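Local coordinates for globin protein (Ramazzottius varieornatus, PDB 5ZIQ) that binds heme b in a globin fold with two axial histidines on the iron, and may bind or carry oxygen as other globins do, at residues S34-F38 and A137-L142; F122-F127 and I165-R170. All blocks are in the same frame, centred on the assembly; numbering follows the deposited sequence.

Interaction 1: residues S34-F38 and A137-L142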
ATOM      1  N   SER A  34       4.377  14.505  -3.967  1.00 10.18           N
ATOM      2  CA  SER A  34       5.337  13.486  -3.577  1.00  9.70           C
ATOM      3  C   SER A  34       5.029  12.148  -4.243  1.00  9.89           C
ATOM      4  O   SER A  34       5.915  11.468  -4.786  1.00 10.97           O
ATOM      5  CB  SER A  34       5.318  13.331  -2.061  1.00 10.83           C
ATOM      6  OG  SER A  34       6.147  12.265  -1.675  1.00 11.34           O
ATOM      7  N   TRP A  35       3.752  11.796  -4.248  1.00  9.82           N
ATOM      8  CA  TRP A  35       3.326  10.545  -4.846  1.00  9.28           C
ATOM      9  C   TRP A  35       3.592  10.530  -6.341  1.00 10.81           C
ATOM     10  O   TRP A  35       3.889   9.470  -6.881  1.00 11.12           O
ATOM     11  CB  TRP A  35       1.841  10.272  -4.592  1.00  9.61           C
ATOM     12  CG  TRP A  35       1.476   8.890  -4.987  1.00  9.09           C
ATOM     13  CD1 TRP A  35       0.949   8.492  -6.169  1.00  8.85           C
ATOM     14  CD2 TRP A  35       1.644   7.697  -4.195  1.00  8.49           C
ATOM     15  NE1 TRP A  35       0.763   7.133  -6.169  1.00  8.68           N
ATOM     16  CE2 TRP A  35       1.170   6.617  -4.963  1.00  8.21           C
ATOM     17  CE3 TRP A  35       2.118   7.449  -2.892  1.00  8.97           C
ATOM     18  CZ2 TRP A  35       1.171   5.294  -4.485  1.00  8.26           C
ATOM     19  CZ3 TRP A  35       2.100   6.148  -2.406  1.00  8.11           C
ATOM     20  CH2 TRP A  35       1.638   5.075  -3.202  1.00  8.73           C
ATOM     21  N   LYS A  36       3.448  11.688  -6.996  1.00 11.59           N
ATOM     22  CA  LYS A  36       3.669  11.750  -8.444  1.00 13.80           C
ATOM     23  C   LYS A  36       5.083  11.255  -8.735  1.00 14.43           C
ATOM     24  O   LYS A  36       5.286  10.415  -9.623  1.00 15.80           O
ATOM     25  CB  LYS A  36       3.405  13.162  -9.034  1.00 15.69           C
ATOM     26  CG  LYS A  36       3.462  13.197 -10.569  1.00 18.46           C
ATOM     27  CD  LYS A  36       2.409  12.283 -11.167  1.00 21.92           C
ATOM     28  CE  LYS A  36       2.326  12.411 -12.673  1.00 24.70           C
ATOM     29  NZ  LYS A  36       1.592  11.256 -13.280  1.00 27.13           N
ATOM     30  N   THR A  37       6.047  11.724  -7.943  1.00 13.52           N
ATOM     31  CA  THR A  37       7.428  11.246  -8.052  1.00 13.81           C
ATOM     32  C   THR A  37       7.552   9.729  -7.804  1.00 12.95           C
ATOM     33  O   THR A  37       8.138   8.989  -8.613  1.00 15.08           O
ATOM     34  CB  THR A  37       8.346  12.047  -7.118  1.00 16.13           C
ATOM     35  OG1 THR A  37       8.211  13.437  -7.443  1.00 19.83           O
ATOM     36  CG2 THR A  37       9.811  11.616  -7.268  1.00 16.65           C
ATOM     37  N   PHE A  38       6.985   9.267  -6.699  1.00 12.03           N
ATOM     38  CA  PHE A  38       7.045   7.851  -6.325  1.00 12.16           C
ATOM     39  C   PHE A  38       6.428   6.927  -7.374  1.00 12.64           C
ATOM     40  O   PHE A  38       6.900   5.796  -7.587  1.00 14.23           O
ATOM     41  CB  PHE A  38       6.299   7.686  -5.007  1.00 11.14           C
ATOM     42  CG  PHE A  38       6.305   6.284  -4.469  1.00 10.43           C
ATOM     43  CD1 PHE A  38       7.505   5.668  -4.091  1.00 11.10           C
ATOM     44  CD2 PHE A  38       5.110   5.565  -4.356  1.00 10.75           C
ATOM     45  CE1 PHE A  38       7.504   4.372  -3.574  1.00 11.19           C
ATOM     46  CE2 PHE A  38       5.106   4.266  -3.836  1.00 11.33           C
ATOM     47  CZ  PHE A  38       6.306   3.668  -3.444  1.00 11.36           C
ATOM     48  N   ALA A 137       9.236   1.395   0.972  1.00 12.95           N
ATOM     49  CA  ALA A 137       9.364   1.686  -0.451  1.00 12.58           C
ATOM     50  C   ALA A 137       9.425   3.187  -0.703  1.00 13.02           C
ATOM     51  O   ALA A 137      10.208   3.644  -1.531  1.00 13.57           O
ATOM     52  CB  ALA A 137       8.241   1.042  -1.245  1.00 12.99           C
ATOM     53  N   LEU A 138       8.586   3.944   0.006  1.00 11.09           N
ATOM     54  CA  LEU A 138       8.625   5.414  -0.073  1.00 11.19           C
ATOM     55  C   LEU A 138       9.990   5.984   0.328  1.00 13.04           C
ATOM     56  O   LEU A 138      10.556   6.774  -0.404  1.00 13.98           O
ATOM     57  CB  LEU A 138       7.504   6.032   0.769  1.00 10.23           C
ATOM     58  CG  LEU A 138       6.091   5.896   0.193  1.00  9.56           C
ATOM     59  CD1 LEU A 138       5.073   6.144   1.298  1.00 11.44           C
ATOM     60  CD2 LEU A 138       5.879   6.849  -0.988  1.00 10.82           C
ATOM     61  N   GLN A 139      10.511   5.565   1.484  1.00 14.54           N
ATOM     62  CA  GLN A 139      11.830   6.042   1.965  1.00 17.06           C
ATOM     63  C   GLN A 139      12.912   5.737   0.957  1.00 17.16           C
ATOM     64  O   GLN A 139      13.720   6.597   0.618  1.00 20.53           O
ATOM     65  CB  GLN A 139      12.236   5.323   3.238  1.00 22.97           C
ATOM     66  CG  GLN A 139      11.427   5.645   4.454  1.00 25.99           C
ATOM     67  CD  GLN A 139      11.909   4.898   5.686  1.00 30.54           C
ATOM     68  OE1 GLN A 139      12.206   3.693   5.644  1.00 34.94           O
ATOM     69  NE2 GLN A 139      11.980   5.609   6.794  1.00 30.56           N
ATOM     70  N   THR A 140      12.937   4.488   0.508  1.00 18.13           N
ATOM     71  CA  THR A 140      14.013   3.995  -0.356  1.00 20.95           C
ATOM     72  C   THR A 140      13.979   4.692  -1.713  1.00 19.63           C
ATOM     73  O   THR A 140      15.017   5.085  -2.253  1.00 22.83           O
ATOM     74  CB  THR A 140      13.933   2.463  -0.527  1.00 24.85           C
ATOM     75  OG1 THR A 140      13.848   1.851   0.763  1.00 29.35           O
ATOM     76  CG2 THR A 140      15.160   1.909  -1.245  1.00 30.08           C
ATOM     77  N   THR A 141      12.781   4.876  -2.249  1.00 17.29           N
ATOM     78  CA  THR A 141      12.627   5.418  -3.590  1.00 18.12           C
ATOM     79  C   THR A 141      12.782   6.928  -3.587  1.00 17.72           C
ATOM     80  O   THR A 141      13.465   7.496  -4.444  1.00 20.38           O
ATOM     81  CB  THR A 141      11.250   5.026  -4.159  1.00 18.93           C
ATOM     82  OG1 THR A 141      11.140   3.597  -4.159  1.00 21.66           O
ATOM     83  CG2 THR A 141      11.046   5.563  -5.556  1.00 21.41           C
ATOM     84  N   LEU A 142      12.121   7.586  -2.634  1.00 15.23           N
ATOM     85  CA  LEU A 142      12.164   9.039  -2.577  1.00 14.94           C
ATOM     86  C   LEU A 142      13.471   9.574  -1.989  1.00 16.15           C
ATOM     87  O   LEU A 142      13.829  10.725  -2.244  1.00 18.25           O
ATOM     88  CB  LEU A 142      10.953   9.569  -1.788  1.00 14.56           C
ATOM     89  CG  LEU A 142       9.568   9.408  -2.441  1.00 14.15           C
ATOM     90  CD1 LEU A 142       8.467   9.776  -1.462  1.00 16.05           C
ATOM     91  CD2 LEU A 142       9.461  10.281  -3.683  1.00 15.36           C
TER
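Two helices of the globin fold cross here at a steep angle. At the ends of helix 25-38 and helix 127-142 the axes of the two short segments come within 10.5 Å, and their directions differ by 77°. At that spacing side chains fill most of the gap, though the F38 ring also meets the backbone. The main bump is F38. Its ring enters as a knob into the hollow formed by A137, L138, T141 and L142 on the other helix. L138 lies over one face of the ring: its CD2 is 3.5 Å from the F38 ring centroid and almost on the normal, a CH-pi contact. The ring edge slides past the backbone, with F38 CE1 3.5 Å from A137 O. F38 CZ also reaches A137 CB at 3.9 Å. L142 fills the next gap, with its CD1 3.4 Å from S34 OG and its CD2 3.8 Å from T37 CG2. W35 adds a looser contact, its CZ3 4.1 Å from L138 CD2. Helices 42-56, 79-97 and 148-170 wall in this junction.

The polar ends of S34, W35 and T141 have partners other than the facing segment. S34 OG hydrogen-bonds with Y154 OH and W35 NE1 with D93 OD1, while T141 OG1 donates to A137 O of its own helix at 2.8 Å. The two segments are therefore held together by apolar fit, not by polar bonds between them.

Interaction 2: residues F122-F127 and I165-R170. With HEM (protoporphyrin IX containing Fe), chain E.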
ATOM      1  N   PHE A 122      -5.634 -15.440   6.560  1.00 19.37           N
ATOM      2  CA  PHE A 122      -5.621 -13.991   6.714  1.00 18.92           C
ATOM      3  C   PHE A 122      -6.321 -13.559   7.993  1.00 20.19           C
ATOM      4  O   PHE A 122      -7.374 -14.099   8.343  1.00 22.77           O
ATOM      5  CB  PHE A 122      -6.249 -13.293   5.511  1.00 17.71           C
ATOM      6  CG  PHE A 122      -5.909 -11.838   5.429  1.00 16.39           C
ATOM      7  CD1 PHE A 122      -4.711 -11.413   4.839  1.00 17.92           C
ATOM      8  CD2 PHE A 122      -6.750 -10.894   6.005  1.00 17.45           C
ATOM      9  CE1 PHE A 122      -4.393 -10.058   4.807  1.00 18.41           C
ATOM     10  CE2 PHE A 122      -6.430  -9.551   5.971  1.00 17.98           C
ATOM     11  CZ  PHE A 122      -5.254  -9.143   5.385  1.00 18.54           C
ATOM     12  N   GLN A 123      -5.707 -12.591   8.665  1.00 19.73           N
ATOM     13  CA  GLN A 123      -6.245 -11.939   9.860  1.00 22.20           C
ATOM     14  C   GLN A 123      -6.336 -10.448   9.594  1.00 20.97           C
ATOM     15  O   GLN A 123      -5.442  -9.893   8.959  1.00 18.52           O
ATOM     16  CB  GLN A 123      -5.283 -12.102  11.038  1.00 26.25           C
ATOM     17  CG  GLN A 123      -5.015 -13.493  11.574  1.00 33.46           C
ATOM     18  CD  GLN A 123      -4.046 -13.441  12.747  1.00 41.35           C
ATOM     19  OE1 GLN A 123      -3.109 -14.239  12.827  1.00 48.03           O
ATOM     20  NE2 GLN A 123      -4.254 -12.477  13.657  1.00 39.02           N
ATOM     21  N   GLU A 124      -7.377  -9.788  10.106  1.00 19.39           N
ATOM     22  CA  GLU A 124      -7.521  -8.323   9.969  1.00 19.75           C
ATOM     23  C   GLU A 124      -6.275  -7.534  10.431  1.00 18.20           C
ATOM     24  O   GLU A 124      -5.947  -6.461   9.884  1.00 17.96           O
ATOM     25  CB  GLU A 124      -8.744  -7.853  10.760  1.00 22.47           C
ATOM     26  CG  GLU A 124      -9.149  -6.411  10.506  1.00 24.90           C
ATOM     27  CD  GLU A 124     -10.234  -5.943  11.467  1.00 30.38           C
ATOM     28  OE1 GLU A 124     -10.804  -6.776  12.207  1.00 35.88           O
ATOM     29  OE2 GLU A 124     -10.523  -4.731  11.487  1.00 29.44           O
ATOM     30  N   SER A 125      -5.593  -8.047  11.449  1.00 18.79           N
ATOM     31  CA  SER A 125      -4.422  -7.384  11.974  1.00 18.63           C
ATOM     32  C   SER A 125      -3.258  -7.330  10.994  1.00 17.86           C
ATOM     33  O   SER A 125      -2.318  -6.562  11.203  1.00 21.42           O
ATOM     34  CB  SER A 125      -3.995  -8.022  13.302  1.00 22.03           C
ATOM     35  OG  SER A 125      -3.618  -9.375  13.102  1.00 26.09           O
ATOM     36  N   TYR A 126      -3.329  -8.120   9.915  1.00 17.63           N
ATOM     37  CA  TYR A 126      -2.251  -8.125   8.920  1.00 17.28           C
ATOM     38  C   TYR A 126      -2.208  -6.867   8.059  1.00 15.46           C
ATOM     39  O   TYR A 126      -1.153  -6.514   7.586  1.00 17.36           O
ATOM     40  CB  TYR A 126      -2.300  -9.352   8.005  1.00 16.89           C
ATOM     41  CG  TYR A 126      -2.131 -10.688   8.704  1.00 18.81           C
ATOM     42  CD1 TYR A 126      -1.592 -10.783  10.009  1.00 19.98           C
ATOM     43  CD2 TYR A 126      -2.460 -11.870   8.037  1.00 19.68           C
ATOM     44  CE1 TYR A 126      -1.427 -12.023  10.634  1.00 20.04           C
ATOM     45  CE2 TYR A 126      -2.298 -13.109   8.650  1.00 20.52           C
ATOM     46  CZ  TYR A 126      -1.784 -13.183   9.945  1.00 21.42           C
ATOM     47  OH  TYR A 126      -1.621 -14.422  10.544  1.00 24.13           O
ATOM     48  N   PHE A 127      -3.333  -6.183   7.844  1.00 14.94           N
ATOM     49  CA  PHE A 127      -3.300  -5.020   6.957  1.00 14.76           C
ATOM     50  C   PHE A 127      -2.245  -3.988   7.377  1.00 14.24           C
ATOM     51  O   PHE A 127      -1.503  -3.473   6.539  1.00 15.44           O
ATOM     52  CB  PHE A 127      -4.653  -4.337   6.852  1.00 13.81           C
ATOM     53  CG  PHE A 127      -5.714  -5.147   6.157  1.00 12.20           C
ATOM     54  CD1 PHE A 127      -5.608  -5.495   4.793  1.00 11.47           C
ATOM     55  CD2 PHE A 127      -6.849  -5.542   6.861  1.00 12.90           C
ATOM     56  CE1 PHE A 127      -6.625  -6.218   4.169  1.00 12.76           C
ATOM     57  CE2 PHE A 127      -7.862  -6.267   6.237  1.00 13.16           C
ATOM     58  CZ  PHE A 127      -7.755  -6.600   4.896  1.00 13.68           C
ATOM     59  N   ILE A 165      -9.740   0.186   4.710  1.00 11.42           N
ATOM     60  CA  ILE A 165      -9.574  -1.200   4.267  1.00 10.95           C
ATOM     61  C   ILE A 165     -10.108  -2.143   5.349  1.00 13.02           C
ATOM     62  O   ILE A 165     -10.865  -3.049   5.040  1.00 12.77           O
ATOM     63  CB  ILE A 165      -8.099  -1.507   3.898  1.00 10.93           C
ATOM     64  CG1 ILE A 165      -7.721  -0.703   2.644  1.00 10.41           C
ATOM     65  CG2 ILE A 165      -7.909  -3.000   3.629  1.00 11.92           C
ATOM     66  CD1 ILE A 165      -6.232  -0.682   2.324  1.00 11.35           C
ATOM     67  N   ARG A 166      -9.767  -1.884   6.610  1.00 14.58           N
ATOM     68  CA  ARG A 166     -10.257  -2.711   7.713  1.00 16.98           C
ATOM     69  C   ARG A 166     -11.781  -2.697   7.839  1.00 18.66           C
ATOM     70  O   ARG A 166     -12.380  -3.745   8.100  1.00 21.15           O
ATOM     71  CB  ARG A 166      -9.594  -2.280   9.009  1.00 18.19           C
ATOM     72  CG  ARG A 166      -8.135  -2.688   9.091  1.00 20.60           C
ATOM     73  CD  ARG A 166      -7.551  -2.244  10.418  1.00 23.34           C
ATOM     74  NE  ARG A 166      -8.346  -2.788  11.512  1.00 25.70           N
ATOM     75  CZ  ARG A 166      -8.140  -2.530  12.798  1.00 31.20           C
ATOM     76  NH1 ARG A 166      -7.154  -1.718  13.176  1.00 33.92           N
ATOM     77  NH2 ARG A 166      -8.928  -3.083  13.708  1.00 31.86           N
ATOM     78  N   GLU A 167     -12.397  -1.526   7.622  1.00 18.07           N
ATOM     79  CA  GLU A 167     -13.873  -1.395   7.605  1.00 19.85           C
ATOM     80  C   GLU A 167     -14.492  -2.319   6.570  1.00 19.23           C
ATOM     81  O   GLU A 167     -15.478  -3.001   6.848  1.00 21.42           O
ATOM     82  CB  GLU A 167     -14.305   0.037   7.304  1.00 22.45           C
ATOM     83  CG  GLU A 167     -14.179   1.008   8.463  1.00 26.74           C
ATOM     84  CD  GLU A 167     -14.606   2.423   8.099  1.00 32.22           C
ATOM     85  OE1 GLU A 167     -14.409   3.324   8.936  1.00 38.55           O
ATOM     86  OE2 GLU A 167     -15.154   2.644   6.994  1.00 35.13           O
ATOM     87  N   GLY A 168     -13.894  -2.358   5.379  1.00 17.45           N
ATOM     88  CA  GLY A 168     -14.365  -3.233   4.324  1.00 17.18           C
ATOM     89  C   GLY A 168     -14.237  -4.691   4.704  1.00 18.27           C
ATOM     90  O   GLY A 168     -15.132  -5.468   4.433  1.00 18.65           O
ATOM     91  N   PHE A 169     -13.116  -5.061   5.325  1.00 16.62           N
ATOM     92  CA  PHE A 169     -12.920  -6.424   5.804  1.00 18.44           C
ATOM     93  C   PHE A 169     -13.987  -6.845   6.816  1.00 19.23           C
ATOM     94  O   PHE A 169     -14.432  -7.994   6.792  1.00 20.76           O
ATOM     95  CB  PHE A 169     -11.521  -6.581   6.396  1.00 18.80           C
ATOM     96  CG  PHE A 169     -11.179  -7.992   6.813  1.00 18.55           C
ATOM     97  CD1 PHE A 169     -10.638  -8.898   5.899  1.00 18.53           C
ATOM     98  CD2 PHE A 169     -11.384  -8.408   8.130  1.00 20.79           C
ATOM     99  CE1 PHE A 169     -10.288 -10.189   6.297  1.00 20.04           C
ATOM    100  CE2 PHE A 169     -11.047  -9.697   8.528  1.00 22.38           C
ATOM    101  CZ  PHE A 169     -10.507 -10.588   7.610  1.00 21.21           C
ATOM    102  N   ARG A 170     -14.386  -5.917   7.685  1.00 20.39           N
ATOM    103  CA  ARG A 170     -15.321  -6.205   8.793  1.00 23.29           C
ATOM    104  C   ARG A 170     -16.796  -6.151   8.401  1.00 27.52           C
ATOM    105  O   ARG A 170     -17.675  -6.488   9.214  1.00 30.89           O
ATOM    106  CB  ARG A 170     -15.039  -5.287   9.993  1.00 25.08           C
ATOM    107  CG  ARG A 170     -13.725  -5.595  10.694  1.00 31.26           C
ATOM    108  CD  ARG A 170     -13.800  -5.352  12.195  1.00 39.60           C
ATOM    109  NE  ARG A 170     -13.809  -3.934  12.557  1.00 47.03           N
ATOM    110  CZ  ARG A 170     -13.869  -3.471  13.808  1.00 50.83           C
ATOM    111  NH1 ARG A 170     -13.918  -4.303  14.845  1.00 51.22           N
ATOM    112  NH2 ARG A 170     -13.880  -2.163  14.025  1.00 56.83           N
TER
HETATM  113  CHA HEM E1001      -5.226 -10.003  -2.649  0.50 13.79           C
HETATM  114  CHB HEM E1001      -2.081 -10.961   0.889  0.50 12.58           C
HETATM  115  CHC HEM E1001      -2.796  -6.391   2.514  0.50 11.33           C
HETATM  116  CHD HEM E1001      -4.384  -5.282  -1.930  0.50 10.15           C
HETATM  117  C1A HEM E1001      -4.380 -10.674  -1.801  0.50 12.99           C
HETATM  118  C2A HEM E1001      -4.159 -12.074  -1.813  0.50 13.81           C
HETATM  119  C3A HEM E1001      -3.273 -12.351  -0.816  0.50 12.82           C
HETATM  120  C4A HEM E1001      -2.932 -11.130  -0.187  0.50 12.68           C
HETATM  121  CMA HEM E1001      -2.729 -13.710  -0.463  0.50 13.73           C
HETATM  122  CAA HEM E1001      -4.801 -13.059  -2.765  0.50 16.70           C
HETATM  123  CBA HEM E1001      -3.748 -13.763  -3.632  0.50 20.81           C
HETATM  124  CGA HEM E1001      -3.134 -12.792  -4.602  0.50 25.11           C
HETATM  125  O1A HEM E1001      -3.866 -12.042  -5.285  0.50 28.02           O
HETATM  126  O2A HEM E1001      -1.895 -12.728  -4.726  0.50 27.28           O
HETATM  127  C1B HEM E1001      -2.047  -9.800   1.683  0.50 12.57           C
HETATM  128  C2B HEM E1001      -1.393  -9.714   2.938  0.50 13.60           C
HETATM  129  C3B HEM E1001      -1.580  -8.448   3.417  0.50 13.02           C
HETATM  130  C4B HEM E1001      -2.372  -7.723   2.399  0.50 11.61           C
HETATM  131  CMB HEM E1001      -0.646 -10.837   3.620  0.50 15.58           C
HETATM  132  CAB HEM E1001      -1.090  -7.889   4.685  0.50 13.99           C
HETATM  133  CBB HEM E1001       0.171  -8.111   5.056  0.50 15.02           C
HETATM  134  C1C HEM E1001      -3.204  -5.645   1.418  0.50  9.58           C
HETATM  135  C2C HEM E1001      -3.204  -4.253   1.302  0.50  9.32           C
HETATM  136  C3C HEM E1001      -3.638  -3.946   0.015  0.50  9.54           C
HETATM  137  C4C HEM E1001      -3.907  -5.164  -0.650  0.50  9.89           C
HETATM  138  CMC HEM E1001      -2.803  -3.274   2.373  0.50  9.61           C
HETATM  139  CAC HEM E1001      -3.800  -2.622  -0.613  0.50  9.59           C
HETATM  140  CBC HEM E1001      -3.703  -1.500   0.070  0.50  9.00           C
HETATM  141  C1D HEM E1001      -4.791  -6.517  -2.433  0.50 10.76           C
HETATM  142  C2D HEM E1001      -5.552  -6.607  -3.692  0.50 11.31           C
HETATM  143  C3D HEM E1001      -5.786  -7.917  -3.893  0.50 12.55           C
HETATM  144  C4D HEM E1001      -5.174  -8.623  -2.752  0.50 12.64           C
HETATM  145  CMD HEM E1001      -5.975  -5.446  -4.566  0.50 10.64           C
HETATM  146  CAD HEM E1001      -6.538  -8.534  -5.058  0.50 14.87           C
HETATM  147  CBD HEM E1001      -7.948  -8.869  -4.590  0.50 18.95           C
HETATM  148  CGD HEM E1001      -8.762  -9.493  -5.696  0.50 21.64           C
HETATM  149  O1D HEM E1001      -8.371  -9.398  -6.879  0.50 22.65           O
HETATM  150  O2D HEM E1001      -9.828 -10.102  -5.432  0.50 21.66           O
HETATM  151  NA  HEM E1001      -3.652 -10.115  -0.780  0.50 12.07           N
HETATM  152  NB  HEM E1001      -2.613  -8.617   1.438  0.50 11.79           N
HETATM  153  NC  HEM E1001      -3.646  -6.170   0.233  0.50  9.82           N
HETATM  154  ND  HEM E1001      -4.587  -7.746  -1.908  0.50 11.92           N
HETATM  155 FE   HEM E1001      -3.655  -8.172  -0.298  0.50 10.96          FE
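This contact lies on one side of the heme pocket of the globin fold, where the turn leading into helix 127-142 meets the end of helix 148-170. Its polar part is a salt-bridge network centred on E124. R166 donates twice to one carboxylate oxygen: R166 NE lies 2.9 Å from E124 OE2, and R166 NH2 lies 3.2 Å from the same atom. The oxygen sits near the guanidinium plane, as good donor geometry requires. R170 adds charge alone. Its NE is 3.5 Å from E124 OE2, but the oxygen is well out of the guanidinium plane and no N-H points at it. Within the turn, Y126 N is satisfied by Q123 O at 2.9 Å. Y126 OH gives a weak bond to Q123 OE1. In the helix, F169 N and R170 N bond to I165 O and R166 O, each at 3.0 Å.

An aromatic cluster lies between these charges and the heme. F127 turns its edge to the face of F169 in an offset edge-to-face pair, with centroids 5.6 Å apart. F122 meets F169 obliquely. I165 CG2 covers a face of F127, 3.6 Å from the ring centroid. F122 and F127 also meet the ring of H116, an axial ligand of the heme iron. F122, Y126, F127 and I165 belong to the heme pocket, so the helix end backs residues that touch the cofactor. Of these two segments, the closest atom to the heme is a backbone one: Y126 O, 3.2 Å from HEM CAB.

Interaction 1 is a buried crossing of two helices, while interaction 2 is only partly buried and joins a turn to a helix end. They lie on opposite sides of the chain's centre, with centres about 25 Å apart and nearest atoms about 11 Å apart. Helix 127-142 connects them, since residues 122-127 lead into it and residues 137-142 finish it. Helix 148-170 is also common ground: Y154 and I158 border interaction 1, and residues 165-170 form half of interaction 2. Both use phenylalanine rings and CH-pi contacts. Interaction 2 adds a surface salt-bridge network and touches the heme directly; interaction 1 has no ion pair and does not touch it.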